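Local coordinates for protein telomerase reverse transcriptase (Candida tropicalis MYA-3404, PDB 6ZD1) that probably elongates telomeres as the reverse transcriptase subunit of telomerase, adding simple repeats to chromosome ends by copying a template within the enzyme's RNA, at residues 242-247 with 462-467; 287-292 with 469-474; 303-308 with 497-502; 336-341 with 531-536. All coordinates share one frame; numbering follows the deposited sequence.

Interaction 1 of 4, residues 242-247 with 462-467; sequences GFRVIC and VFQGFS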
loop_
_atom_site.group_PDB
_atom_site.type_symbol
_atom_site.label_atom_id
_atom_site.label_comp_id
_atom_site.label_asym_id
_atom_site.label_seq_id
_atom_site.Cartn_x
_atom_site.Cartn_y
_atom_site.Cartn_z
ATOM N N GLY A 242 -7.218 -16.095 -9.518
ATOM C CA GLY A 242 -6.603 -16.765 -8.387
ATOM C C GLY A 242 -6.257 -15.792 -7.279
ATOM O O GLY A 242 -7.052 -14.907 -6.945
ATOM N N PHE A 243 -5.095 -15.969 -6.663
ATOM C CA PHE A 243 -4.650 -15.033 -5.650
ATOM C C PHE A 243 -3.169 -14.742 -5.840
ATOM O O PHE A 243 -2.413 -15.570 -6.359
ATOM C CB PHE A 243 -4.913 -15.568 -4.231
ATOM C CG PHE A 243 -6.359 -15.900 -3.961
ATOM C CD1 PHE A 243 -6.862 -17.159 -4.260
ATOM C CD2 PHE A 243 -7.213 -14.960 -3.406
ATOM C CE1 PHE A 243 -8.186 -17.474 -4.018
ATOM C CE2 PHE A 243 -8.542 -15.268 -3.161
ATOM C CZ PHE A 243 -9.028 -16.529 -3.469
ATOM N N ARG A 244 -2.774 -13.538 -5.441
ATOM C CA ARG A 244 -1.378 -13.260 -5.164
ATOM C C ARG A 244 -1.053 -13.829 -3.796
ATOM O O ARG A 244 -1.866 -13.746 -2.871
ATOM C CB ARG A 244 -1.102 -11.758 -5.184
ATOM C CG ARG A 244 -0.390 -11.254 -6.422
ATOM C CD ARG A 244 0.893 -10.519 -6.078
ATOM N NE ARG A 244 0.742 -9.620 -4.937
ATOM C CZ ARG A 244 0.212 -8.403 -5.003
ATOM N NH1 ARG A 244 -0.234 -7.931 -6.159
ATOM N NH2 ARG A 244 0.123 -7.657 -3.909
ATOM N N VAL A 245 0.126 -14.415 -3.669
ATOM C CA VAL A 245 0.560 -15.011 -2.416
ATOM C C VAL A 245 1.544 -14.045 -1.774
ATOM O O VAL A 245 2.625 -13.786 -2.315
ATOM C CB VAL A 245 1.178 -16.398 -2.627
ATOM C CG1 VAL A 245 1.545 -17.014 -1.287
ATOM C CG2 VAL A 245 0.209 -17.296 -3.381
ATOM N N ILE A 246 1.152 -13.488 -0.635
ATOM C CA ILE A 246 1.995 -12.602 0.152
ATOM C C ILE A 246 2.276 -13.285 1.481
ATOM O O ILE A 246 1.394 -13.937 2.052
ATOM C CB ILE A 246 1.331 -11.226 0.370
ATOM C CG1 ILE A 246 0.926 -10.615 -0.972
ATOM C CG2 ILE A 246 2.266 -10.288 1.121
ATOM C CD1 ILE A 246 2.075 -10.488 -1.948
ATOM N N CYS A 247 3.504 -13.150 1.962
ATOM C CA CYS A 247 3.904 -13.692 3.251
ATOM C C CYS A 247 4.136 -12.525 4.200
ATOM O O CYS A 247 5.004 -11.681 3.953
ATOM C CB CYS A 247 5.160 -14.551 3.119
ATOM S SG CYS A 247 5.315 -15.833 4.376
ATOM N N VAL A 462 11.505 -16.191 -3.942
ATOM C CA VAL A 462 11.497 -15.389 -2.727
ATOM C C VAL A 462 10.058 -15.006 -2.426
ATOM O O VAL A 462 9.276 -14.722 -3.341
ATOM C CB VAL A 462 12.395 -14.140 -2.866
ATOM C CG1 VAL A 462 12.139 -13.151 -1.744
ATOM C CG2 VAL A 462 13.860 -14.548 -2.877
ATOM N N PHE A 463 9.702 -15.027 -1.146
ATOM C CA PHE A 463 8.352 -14.666 -0.749
ATOM C C PHE A 463 8.154 -13.167 -0.883
ATOM O O PHE A 463 8.939 -12.376 -0.356
ATOM C CB PHE A 463 8.091 -15.093 0.692
ATOM C CG PHE A 463 7.561 -16.482 0.823
ATOM C CD1 PHE A 463 6.565 -16.936 -0.022
ATOM C CD2 PHE A 463 8.058 -17.336 1.791
ATOM C CE1 PHE A 463 6.069 -18.217 0.100
ATOM C CE2 PHE A 463 7.568 -18.617 1.918
ATOM C CZ PHE A 463 6.570 -19.059 1.071
ATOM N N GLN A 464 7.096 -12.776 -1.583
ATOM C CA GLN A 464 6.696 -11.381 -1.595
ATOM C C GLN A 464 6.076 -11.032 -0.250
ATOM O O GLN A 464 5.239 -11.777 0.271
ATOM C CB GLN A 464 5.711 -11.126 -2.731
ATOM C CG GLN A 464 5.477 -9.663 -3.030
ATOM C CD GLN A 464 4.544 -9.466 -4.203
ATOM O OE1 GLN A 464 4.450 -10.323 -5.085
ATOM N NE2 GLN A 464 3.837 -8.341 -4.218
ATOM N N GLY A 465 6.492 -9.908 0.321
ATOM C CA GLY A 465 6.029 -9.490 1.634
ATOM C C GLY A 465 7.097 -9.436 2.705
ATOM O O GLY A 465 6.830 -8.903 3.793
ATOM N N PHE A 466 8.286 -9.986 2.470
ATOM C CA PHE A 466 9.384 -9.835 3.411
ATOM C C PHE A 466 10.135 -8.531 3.158
ATOM O O PHE A 466 10.006 -7.894 2.107
ATOM C CB PHE A 466 10.341 -11.022 3.323
ATOM C CG PHE A 466 9.874 -12.229 4.079
ATOM C CD1 PHE A 466 10.199 -12.390 5.414
ATOM C CD2 PHE A 466 9.100 -13.192 3.461
ATOM C CE1 PHE A 466 9.765 -13.496 6.118
ATOM C CE2 PHE A 466 8.664 -14.302 4.158
ATOM C CZ PHE A 466 8.998 -14.454 5.489
ATOM N N SER A 467 10.963 -8.160 4.136
ATOM C CA SER A 467 11.572 -6.833 4.150
ATOM C C SER A 467 12.416 -6.580 2.906
ATOM O O SER A 467 12.378 -5.486 2.331
ATOM C CB SER A 467 12.420 -6.669 5.412
ATOM O OG SER A 467 11.680 -7.016 6.570
#

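Interaction 2 of 4, residues 287-292 with 469-474; sequences VLQLKL and SGIFCD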
loop_
_atom_site.group_PDB
_atom_site.type_symbol
_atom_site.label_atom_id
_atom_site.label_comp_id
_atom_site.label_asym_id
_atom_site.label_seq_id
_atom_site.Cartn_x
_atom_site.Cartn_y
_atom_site.Cartn_z
ATOM N N VAL A 287 22.021 -0.333 3.240
ATOM C CA VAL A 287 23.295 -0.514 2.553
ATOM C C VAL A 287 23.069 -1.088 1.161
ATOM O O VAL A 287 23.721 -0.680 0.192
ATOM C CB VAL A 287 24.231 -1.403 3.390
ATOM C CG1 VAL A 287 25.555 -1.616 2.667
ATOM C CG2 VAL A 287 24.453 -0.783 4.759
ATOM N N LEU A 288 22.125 -2.021 1.030
ATOM C CA LEU A 288 21.802 -2.552 -0.289
ATOM C C LEU A 288 21.308 -1.446 -1.211
ATOM O O LEU A 288 21.682 -1.398 -2.390
ATOM C CB LEU A 288 20.758 -3.660 -0.173
ATOM C CG LEU A 288 21.202 -4.959 0.502
ATOM C CD1 LEU A 288 20.032 -5.918 0.608
ATOM C CD2 LEU A 288 22.351 -5.599 -0.256
ATOM N N GLN A 289 20.485 -0.535 -0.687
ATOM C CA GLN A 289 19.969 0.553 -1.509
ATOM C C GLN A 289 21.080 1.505 -1.936
ATOM O O GLN A 289 21.071 2.007 -3.066
ATOM C CB GLN A 289 18.875 1.309 -0.754
ATOM C CG GLN A 289 18.062 2.263 -1.622
ATOM C CD GLN A 289 17.256 1.545 -2.691
ATOM O OE1 GLN A 289 16.258 0.889 -2.395
ATOM N NE2 GLN A 289 17.689 1.667 -3.942
ATOM N N LEU A 290 22.047 1.765 -1.051
ATOM C CA LEU A 290 23.142 2.662 -1.406
ATOM C C LEU A 290 24.054 2.042 -2.457
ATOM O O LEU A 290 24.413 2.701 -3.441
ATOM C CB LEU A 290 23.940 3.038 -0.159
ATOM C CG LEU A 290 23.273 4.072 0.746
ATOM C CD1 LEU A 290 24.194 4.454 1.893
ATOM C CD2 LEU A 290 22.874 5.298 -0.063
ATOM N N LYS A 291 24.430 0.772 -2.271
ATOM C CA LYS A 291 25.218 0.078 -3.283
ATOM C C LYS A 291 24.498 0.081 -4.623
ATOM O O LYS A 291 25.124 0.247 -5.676
ATOM C CB LYS A 291 25.500 -1.357 -2.837
ATOM C CG LYS A 291 26.420 -1.472 -1.642
ATOM C CD LYS A 291 27.817 -1.017 -2.005
ATOM C CE LYS A 291 28.737 -1.048 -0.802
ATOM N NZ LYS A 291 30.051 -0.430 -1.128
ATOM N N LEU A 292 23.176 -0.091 -4.597
ATOM C CA LEU A 292 22.399 -0.094 -5.830
ATOM C C LEU A 292 22.327 1.300 -6.440
ATOM O O LEU A 292 22.368 1.449 -7.668
ATOM C CB LEU A 292 20.999 -0.639 -5.547
ATOM C CG LEU A 292 20.221 -1.238 -6.712
ATOM C CD1 LEU A 292 21.011 -2.372 -7.345
ATOM C CD2 LEU A 292 18.877 -1.728 -6.220
ATOM N N SER A 469 12.533 -8.480 -0.030
ATOM C CA SER A 469 12.133 -9.153 -1.265
ATOM C C SER A 469 12.149 -8.195 -2.450
ATOM O O SER A 469 12.645 -8.534 -3.532
ATOM C CB SER A 469 10.750 -9.781 -1.098
ATOM O OG SER A 469 10.758 -10.742 -0.058
ATOM N N GLY A 470 11.613 -6.987 -2.266
ATOM C CA GLY A 470 11.589 -6.036 -3.364
ATOM C C GLY A 470 12.978 -5.614 -3.798
ATOM O O GLY A 470 13.281 -5.582 -4.994
ATOM N N ILE A 471 13.858 -5.331 -2.835
ATOM C CA ILE A 471 15.198 -4.901 -3.212
ATOM C C ILE A 471 16.015 -6.082 -3.719
ATOM O O ILE A 471 16.916 -5.908 -4.550
ATOM C CB ILE A 471 15.889 -4.181 -2.040
ATOM C CG1 ILE A 471 17.158 -3.478 -2.529
ATOM C CG2 ILE A 471 16.206 -5.150 -0.909
ATOM C CD1 ILE A 471 17.637 -2.384 -1.606
ATOM N N PHE A 472 15.709 -7.300 -3.260
ATOM C CA PHE A 472 16.339 -8.477 -3.849
ATOM C C PHE A 472 16.079 -8.521 -5.349
ATOM O O PHE A 472 17.016 -8.562 -6.155
ATOM C CB PHE A 472 15.819 -9.752 -3.182
ATOM C CG PHE A 472 16.440 -10.048 -1.845
ATOM C CD1 PHE A 472 17.603 -9.406 -1.448
ATOM C CD2 PHE A 472 15.867 -10.982 -0.992
ATOM C CE1 PHE A 472 18.178 -9.683 -0.219
ATOM C CE2 PHE A 472 16.438 -11.263 0.242
ATOM C CZ PHE A 472 17.595 -10.615 0.626
ATOM N N CYS A 473 14.805 -8.434 -5.740
ATOM C CA CYS A 473 14.455 -8.487 -7.154
ATOM C C CYS A 473 15.072 -7.324 -7.919
ATOM O O CYS A 473 15.443 -7.477 -9.088
ATOM C CB CYS A 473 12.932 -8.490 -7.301
ATOM S SG CYS A 473 12.307 -8.755 -8.970
ATOM N N ASP A 474 15.234 -6.173 -7.264
ATOM C CA ASP A 474 15.856 -5.023 -7.913
ATOM C C ASP A 474 17.347 -5.255 -8.133
ATOM O O ASP A 474 17.880 -4.939 -9.203
ATOM C CB ASP A 474 15.622 -3.768 -7.072
ATOM C CG ASP A 474 15.856 -2.485 -7.846
ATOM O OD1 ASP A 474 16.148 -2.555 -9.061
ATOM O OD2 ASP A 474 15.743 -1.401 -7.236
#

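Interaction 3 of 4, residues 303-308 with 497-502; sequences RSSVNS and LLRLVD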
loop_
_atom_site.group_PDB
_atom_site.type_symbol
_atom_site.label_atom_id
_atom_site.label_comp_id
_atom_site.label_asym_id
_atom_site.label_seq_id
_atom_site.Cartn_x
_atom_site.Cartn_y
_atom_site.Cartn_z
ATOM N N ARG A 303 21.839 2.235 -15.521
ATOM C CA ARG A 303 20.984 3.386 -15.793
ATOM C C ARG A 303 19.697 2.963 -16.489
ATOM O O ARG A 303 18.663 3.626 -16.339
ATOM C CB ARG A 303 21.735 4.416 -16.633
ATOM C CG ARG A 303 21.269 5.846 -16.408
ATOM C CD ARG A 303 21.992 6.824 -17.320
ATOM N NE ARG A 303 23.446 6.704 -17.229
ATOM C CZ ARG A 303 24.206 6.107 -18.143
ATOM N NH1 ARG A 303 23.650 5.572 -19.223
ATOM N NH2 ARG A 303 25.521 6.044 -17.978
ATOM N N SER A 304 19.735 1.854 -17.232
ATOM C CA SER A 304 18.524 1.341 -17.860
ATOM C C SER A 304 17.493 0.892 -16.833
ATOM O O SER A 304 16.296 0.871 -17.140
ATOM C CB SER A 304 18.874 0.184 -18.799
ATOM O OG SER A 304 19.812 0.591 -19.784
ATOM N N SER A 305 17.922 0.557 -15.618
ATOM C CA SER A 305 16.997 0.169 -14.560
ATOM C C SER A 305 16.396 1.422 -13.933
ATOM O O SER A 305 17.108 2.217 -13.311
ATOM C CB SER A 305 17.711 -0.683 -13.511
ATOM O OG SER A 305 18.164 -1.907 -14.068
ATOM N N VAL A 306 15.087 1.592 -14.090
ATOM C CA VAL A 306 14.384 2.813 -13.708
ATOM C C VAL A 306 13.527 2.532 -12.480
ATOM O O VAL A 306 12.933 1.454 -12.357
ATOM C CB VAL A 306 13.538 3.337 -14.884
ATOM C CG1 VAL A 306 12.381 4.167 -14.396
ATOM C CG2 VAL A 306 14.405 4.152 -15.828
ATOM N N ASN A 307 13.453 3.510 -11.577
ATOM C CA ASN A 307 12.852 3.293 -10.269
ATOM C C ASN A 307 11.377 3.677 -10.185
ATOM O O ASN A 307 10.730 3.331 -9.193
ATOM C CB ASN A 307 13.639 4.061 -9.202
ATOM C CG ASN A 307 15.068 3.567 -9.068
ATOM O OD1 ASN A 307 15.356 2.391 -9.297
ATOM N ND2 ASN A 307 15.972 4.465 -8.698
ATOM N N SER A 308 10.818 4.360 -11.182
ATOM C CA SER A 308 9.436 4.815 -11.070
ATOM C C SER A 308 8.851 5.042 -12.458
ATOM O O SER A 308 9.565 5.054 -13.463
ATOM C CB SER A 308 9.342 6.090 -10.226
ATOM O OG SER A 308 10.032 7.167 -10.839
ATOM N N LEU A 497 16.667 1.384 -23.473
ATOM C CA LEU A 497 16.056 0.308 -22.704
ATOM C C LEU A 497 15.731 0.803 -21.302
ATOM O O LEU A 497 16.559 1.455 -20.657
ATOM C CB LEU A 497 16.978 -0.915 -22.623
ATOM C CG LEU A 497 16.462 -2.134 -21.851
ATOM C CD1 LEU A 497 15.282 -2.772 -22.572
ATOM C CD2 LEU A 497 17.573 -3.151 -21.622
ATOM N N LEU A 498 14.530 0.476 -20.828
ATOM C CA LEU A 498 14.039 0.897 -19.524
ATOM C C LEU A 498 13.427 -0.297 -18.807
ATOM O O LEU A 498 12.830 -1.175 -19.443
ATOM C CB LEU A 498 13.002 2.014 -19.642
ATOM C CG LEU A 498 13.456 3.336 -20.253
ATOM C CD1 LEU A 498 12.279 4.286 -20.304
ATOM C CD2 LEU A 498 14.593 3.927 -19.442
ATOM N N ARG A 499 13.601 -0.337 -17.483
ATOM C CA ARG A 499 13.087 -1.418 -16.657
ATOM C C ARG A 499 12.279 -0.835 -15.508
ATOM O O ARG A 499 12.737 0.076 -14.815
ATOM C CB ARG A 499 14.216 -2.315 -16.133
ATOM C CG ARG A 499 13.716 -3.549 -15.398
ATOM C CD ARG A 499 14.856 -4.424 -14.900
ATOM N NE ARG A 499 15.619 -3.772 -13.841
ATOM C CZ ARG A 499 15.229 -3.711 -12.573
ATOM N NH1 ARG A 499 14.076 -4.259 -12.206
ATOM N NH2 ARG A 499 15.987 -3.098 -11.675
ATOM N N LEU A 500 11.085 -1.405 -15.311
ATOM C CA LEU A 500 10.154 -1.014 -14.221
ATOM C C LEU A 500 9.670 -2.294 -13.530
ATOM O O LEU A 500 8.740 -2.934 -14.064
ATOM C CB LEU A 500 8.981 -0.233 -14.821
ATOM C CG LEU A 500 8.125 0.539 -13.818
ATOM C CD1 LEU A 500 8.934 0.904 -12.583
ATOM C CD2 LEU A 500 7.536 1.788 -14.457
ATOM N N VAL A 501 10.304 -2.652 -12.407
ATOM C CA VAL A 501 9.965 -3.878 -11.621
ATOM C C VAL A 501 10.095 -5.113 -12.522
ATOM O O VAL A 501 11.203 -5.681 -12.587
ATOM C CB VAL A 501 8.570 -3.785 -10.969
ATOM C CG1 VAL A 501 8.308 -4.953 -10.031
ATOM C CG2 VAL A 501 8.373 -2.462 -10.247
ATOM N N ASP A 502 9.003 -5.507 -13.187
ATOM C CA ASP A 502 9.002 -6.674 -14.060
ATOM C C ASP A 502 8.665 -6.341 -15.509
ATOM O O ASP A 502 8.703 -7.238 -16.359
ATOM C CB ASP A 502 8.050 -7.764 -13.527
ATOM C CG ASP A 502 6.655 -7.244 -13.187
ATOM O OD1 ASP A 502 6.452 -6.017 -13.116
ATOM O OD2 ASP A 502 5.754 -8.090 -12.982
#

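Interaction 4 of 4, residues 336-341 with 531-536; sequences IKFDMK and AFVNHE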
loop_
_atom_site.group_PDB
_atom_site.type_symbol
_atom_site.label_atom_id
_atom_site.label_comp_id
_atom_site.label_asym_id
_atom_site.label_seq_id
_atom_site.Cartn_x
_atom_site.Cartn_y
_atom_site.Cartn_z
ATOM N N ILE A 336 9.437 -2.353 -28.396
ATOM C CA ILE A 336 9.034 -3.667 -27.916
ATOM C C ILE A 336 8.865 -3.584 -26.403
ATOM O O ILE A 336 9.703 -2.994 -25.712
ATOM C CB ILE A 336 10.073 -4.739 -28.308
ATOM C CG1 ILE A 336 9.744 -6.090 -27.675
ATOM C CG2 ILE A 336 11.485 -4.282 -27.961
ATOM C CD1 ILE A 336 8.788 -6.906 -28.496
ATOM N N LYS A 337 7.762 -4.125 -25.890
ATOM C CA LYS A 337 7.560 -4.263 -24.454
ATOM C C LYS A 337 7.387 -5.734 -24.109
ATOM O O LYS A 337 6.790 -6.498 -24.879
ATOM C CB LYS A 337 6.352 -3.451 -23.958
ATOM C CG LYS A 337 5.003 -4.103 -24.195
ATOM C CD LYS A 337 3.898 -3.363 -23.469
ATOM C CE LYS A 337 2.567 -4.072 -23.638
ATOM N NZ LYS A 337 1.471 -3.351 -22.939
ATOM N N PHE A 338 7.919 -6.129 -22.954
ATOM C CA PHE A 338 7.859 -7.516 -22.516
ATOM C C PHE A 338 8.000 -7.553 -21.000
ATOM O O PHE A 338 8.698 -6.717 -20.421
ATOM C CB PHE A 338 8.939 -8.371 -23.200
ATOM C CG PHE A 338 10.352 -7.869 -23.005
ATOM C CD1 PHE A 338 10.886 -6.893 -23.837
ATOM C CD2 PHE A 338 11.153 -8.397 -22.004
ATOM C CE1 PHE A 338 12.189 -6.439 -23.660
ATOM C CE2 PHE A 338 12.454 -7.950 -21.824
ATOM C CZ PHE A 338 12.973 -6.969 -22.657
ATOM N N ASP A 339 7.288 -8.482 -20.366
ATOM C CA ASP A 339 7.267 -8.603 -18.916
ATOM C C ASP A 339 7.676 -10.008 -18.485
ATOM O O ASP A 339 7.760 -10.936 -19.294
ATOM C CB ASP A 339 5.882 -8.256 -18.352
ATOM C CG ASP A 339 4.790 -9.190 -18.847
ATOM O OD1 ASP A 339 4.785 -9.536 -20.049
ATOM O OD2 ASP A 339 3.930 -9.578 -18.029
HETATM N N MSE A 340 7.915 -10.154 -17.184
HETATM C CA MSE A 340 8.342 -11.428 -16.614
HETATM C C MSE A 340 7.198 -12.170 -15.924
HETATM O O MSE A 340 6.347 -11.560 -15.270
HETATM C CB MSE A 340 9.496 -11.214 -15.633
HETATM C CG MSE A 340 10.735 -10.587 -16.265
HETATM SE SE MSE A 340 11.351 -11.561 -17.841
HETATM C CE MSE A 340 12.943 -10.517 -18.266
ATOM N N LYS A 341 7.187 -13.491 -16.095
ATOM C CA LYS A 341 6.193 -14.360 -15.472
ATOM C C LYS A 341 6.624 -14.676 -14.046
ATOM O O LYS A 341 7.637 -15.355 -13.838
ATOM C CB LYS A 341 6.034 -15.650 -16.271
ATOM C CG LYS A 341 5.185 -15.540 -17.522
ATOM C CD LYS A 341 5.107 -16.877 -18.253
ATOM C CE LYS A 341 6.485 -17.338 -18.711
ATOM N NZ LYS A 341 6.424 -18.573 -19.540
ATOM N N ALA A 531 14.356 -15.322 -14.663
ATOM C CA ALA A 531 13.484 -14.489 -15.478
ATOM C C ALA A 531 12.934 -15.308 -16.640
ATOM O O ALA A 531 13.702 -15.847 -17.444
ATOM C CB ALA A 531 14.241 -13.267 -15.994
ATOM N N PHE A 532 11.607 -15.385 -16.737
ATOM C CA PHE A 532 10.927 -16.082 -17.821
ATOM C C PHE A 532 10.008 -15.093 -18.523
ATOM O O PHE A 532 9.062 -14.582 -17.913
ATOM C CB PHE A 532 10.124 -17.275 -17.298
ATOM C CG PHE A 532 10.970 -18.384 -16.738
ATOM C CD1 PHE A 532 11.317 -18.402 -15.396
ATOM C CD2 PHE A 532 11.406 -19.419 -17.551
ATOM C CE1 PHE A 532 12.087 -19.426 -14.877
ATOM C CE2 PHE A 532 12.178 -20.447 -17.036
ATOM C CZ PHE A 532 12.521 -20.449 -15.703
ATOM N N VAL A 533 10.286 -14.832 -19.801
ATOM C CA VAL A 533 9.538 -13.834 -20.558
ATOM C C VAL A 533 8.106 -14.304 -20.770
ATOM O O VAL A 533 7.861 -15.426 -21.233
ATOM C CB VAL A 533 10.222 -13.546 -21.902
ATOM C CG1 VAL A 533 9.448 -12.476 -22.676
ATOM C CG2 VAL A 533 11.659 -13.118 -21.681
ATOM N N ASN A 534 7.152 -13.434 -20.451
ATOM C CA ASN A 534 5.736 -13.697 -20.692
ATOM C C ASN A 534 5.456 -13.402 -22.164
ATOM O O ASN A 534 5.054 -12.300 -22.536
ATOM C CB ASN A 534 4.877 -12.848 -19.766
ATOM C CG ASN A 534 3.436 -13.296 -19.737
ATOM O OD1 ASN A 534 3.067 -14.287 -20.369
ATOM N ND2 ASN A 534 2.610 -12.572 -18.992
ATOM N N HIS A 535 5.668 -14.415 -23.011
ATOM C CA HIS A 535 5.677 -14.193 -24.456
ATOM C C HIS A 535 4.316 -13.746 -24.972
ATOM O O HIS A 535 4.235 -12.891 -25.862
ATOM C CB HIS A 535 6.127 -15.460 -25.183
ATOM C CG HIS A 535 7.566 -15.802 -24.962
ATOM N ND1 HIS A 535 7.965 -16.949 -24.308
ATOM C CD2 HIS A 535 8.701 -15.151 -25.309
ATOM C CE1 HIS A 535 9.285 -16.990 -24.264
ATOM N NE2 HIS A 535 9.756 -15.910 -24.863
ATOM N N GLU A 536 3.233 -14.309 -24.435
ATOM C CA GLU A 536 1.909 -13.942 -24.924
ATOM C C GLU A 536 1.559 -12.491 -24.617
ATOM O O GLU A 536 0.658 -11.937 -25.256
ATOM C CB GLU A 536 0.848 -14.868 -24.329
ATOM C CG GLU A 536 0.732 -14.786 -22.817
ATOM C CD GLU A 536 -0.371 -15.670 -22.272
ATOM O OE1 GLU A 536 -1.202 -16.149 -23.074
ATOM O OE2 GLU A 536 -0.406 -15.887 -21.041
HETATM O O HOH W 1 10.088 -14.651 -14.536
#

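Interaction 1 of 4, residues 242-247 with 462-467
Cys-247 N donates to Gln-464 O at 2.8 Å, and an N-H...O angle of 173° makes this lone bridging bond almost straight. Beyond the bond, the cysteine side chain enters between two rings. With SG anti to the backbone N (chi1 -153°), the sulfur stands over one face of Phe-463, 4.3 Å from SG to the ring centroid and offset toward the rim. Cys-247 CB also meets Phe-466 CE2 at 3.7 Å, an oblique approach to that second ring. Ile-246 turns its end onto the extended Gln-464 side chain, Ile-246 CD1 3.5 Å from Gln-464 CD. Next to it Gln-464 NE2 lies over one face of the Arg-244 guanidinium, the planes 21° apart, a packing contact between two donors and not a hydrogen bond. The sequence VFQGFS identifies 462-467 as part of reverse transcriptase motif B', and here it makes a type II turn from Phe-463 to Phe-466, with Gly-465 at positive phi. Gly-465 CA makes a CA-H...O contact to Cys-247 O at 3.4 Å. Farther out, Ser-469 OG bonds Phe-463 O, while backbone bonds of Arg-244 with Ile-237 and Ile-246 with Lys-235 join the edge strand 244-249 to strand 231-237.

Interaction 2 of 4, residues 287-292 with 469-474
Leu-288, Gln-289 and Leu-292 face Ile-471 and Asp-474 across two nearly parallel helices of the reverse transcriptase domain, 263-298 and 469-484; the short axes approach to 10.7 Å at a crossing angle of 24°. No hydrogen bond joins the two segments, so side-chain contact carries the interface. The apolar part centres on Ile-471, whose CG1 is anti to the backbone N (chi1 -168°) and whose extended branch brings CD1 against the opposite helix. That methyl lies 3.7 Å from Leu-288 CB and also touches the backbone N of Gln-289. Phe-472 adds a looser, oblique contact, its CE1 4.3 Å from Leu-288 CD1, and the ring is otherwise packed against helices 349-359 and 428-440. In the mixed polar-apolar part, Gln-289 bends at chi2 (65°) and brings OE1 to 3.6 Å from Ile-471 CD1, while its NE2 makes a weak bond to Asn-293 OD1. The charged group is Asp-474, but its salt bridges run outside this pair: OD1 is gripped by both Arg-499 NH2 and Arg-296 NH2. Its other oxygen, OD2, rests against the Leu-292 methyl, with Leu-292 CD2 3.3 Å from Asp-474 OD2.

Interaction 3 of 4, residues 303-308 with 497-502
Ser-305 OG lies anti to its carbonyl carbon, and the Arg-499 chain, extended as far as CD, folds at chi3 (68°) to lay its guanidinium beside that hydroxyl. Arg-499 NE then donates to Ser-305 OG at 3.2 Å with an N-H...O angle of 159°. The oxygen is only 8° out of the guanidinium plane, so the approach is edge-on. The same two residues form a single backbone bridge. Arg-499 N reaches Ser-304 O in a weak bond, and Val-306 N donates to Arg-499 O at 2.9 Å. Arg-499 thus bonds the residues before and after Ser-305, the pattern of a parallel bridge, consistent with the similar directions of the two segments. It fastens the loop 303-308 along the outer edge of strand 495-500, in the sheet of the reverse transcriptase palm. The LVDD sequence that follows Arg-499 is that of motif C. On one flank, Val-306 CG2 packs on Leu-498 CD2 at 3.6 Å. Further along, Leu-500 sets CD1 by Val-306 O and CD2 4.0 Å from Ser-308 O, where Ser-308 occupies the N-cap position before helix 309-326. Ser-304 CB touches Leu-497 O at 3.2 Å, its hydroxyl being bonded to Trp-489 NE1. Arg-499 NH1 bonds weakly to Val-501 O, and the main partner of NH2 is Asp-474. The in-plane NE bond and that salt bridge should restrict rotation of the guanidinium, and the carboxylate probably offsets the charge of a buried arginine.

Interaction 4 of 4, residues 336-341 with 531-536
Asp-339 and Lys-341 bind the backbone of 532-534 through two short bonds that form the tight part of the contact. Asn-534 N donates to Asp-339 O at 2.8 Å (175° at the hydrogen), and Lys-341 N donates to Phe-532 O, also at 2.8 Å; both are nearly straight. Met-340 and Val-533 sit between them as a non-hydrogen-bonded antiparallel pair, but the two segments cross steeply, so the pairing is confined to one bridge. Behind this pair, selenomethionine Met-340, bent at chi2, runs over Ala-531, with CE 3.8 Å from Ala-531 CB. Phe-338 CB meets Val-533 CG1 at 4.2 Å.

The other side is looser and more polar. Asn-534 ND2 reaches Asp-339 OD2 only weakly, at 3.4 Å, with the amide and carboxylate planes 41° apart. The exposed Lys-341 crosses Asn-534 at about a right angle, its CG 3.5 Å from Asn-534 CB, and a water accepts from Phe-532 N and donates to Lys-341 O.

FDMK, the start of FDMKECYD, places 338-341 in motif A of the reverse transcriptase palm, and NHEK after Val-533 suits motif D. Strand 334-339 runs between strands 503-508 and 539-541, Phe-338 laying its ring nearly parallel to that of Phe-504. From helix 469-484, Tyr-477 covers Met-340 and Ala-531, while Met-340 pairs with Asp-502 through the backbone.

Overall arrangement
All four contacts lie within the reverse transcriptase domain, and their segments alternate: the first halves come in order from 242 to 341, the second halves from 462 to 536. Every contact therefore spans about 180 to 215 residues and ties the early part of the domain to the late part. Interaction 1 borders the mixed sheet and leads directly into helix 469-484 of interaction 2, their centres about 17 Å apart. Interactions 2 and 3, about 14 Å apart, are joined by a salt bridge. Interactions 3 and 4, also about 14 Å apart, share the four-stranded antiparallel palm sheet; with strand 503-508 between their strands, they meet where Asp-502 O approaches Met-340 N, linking motifs C and A.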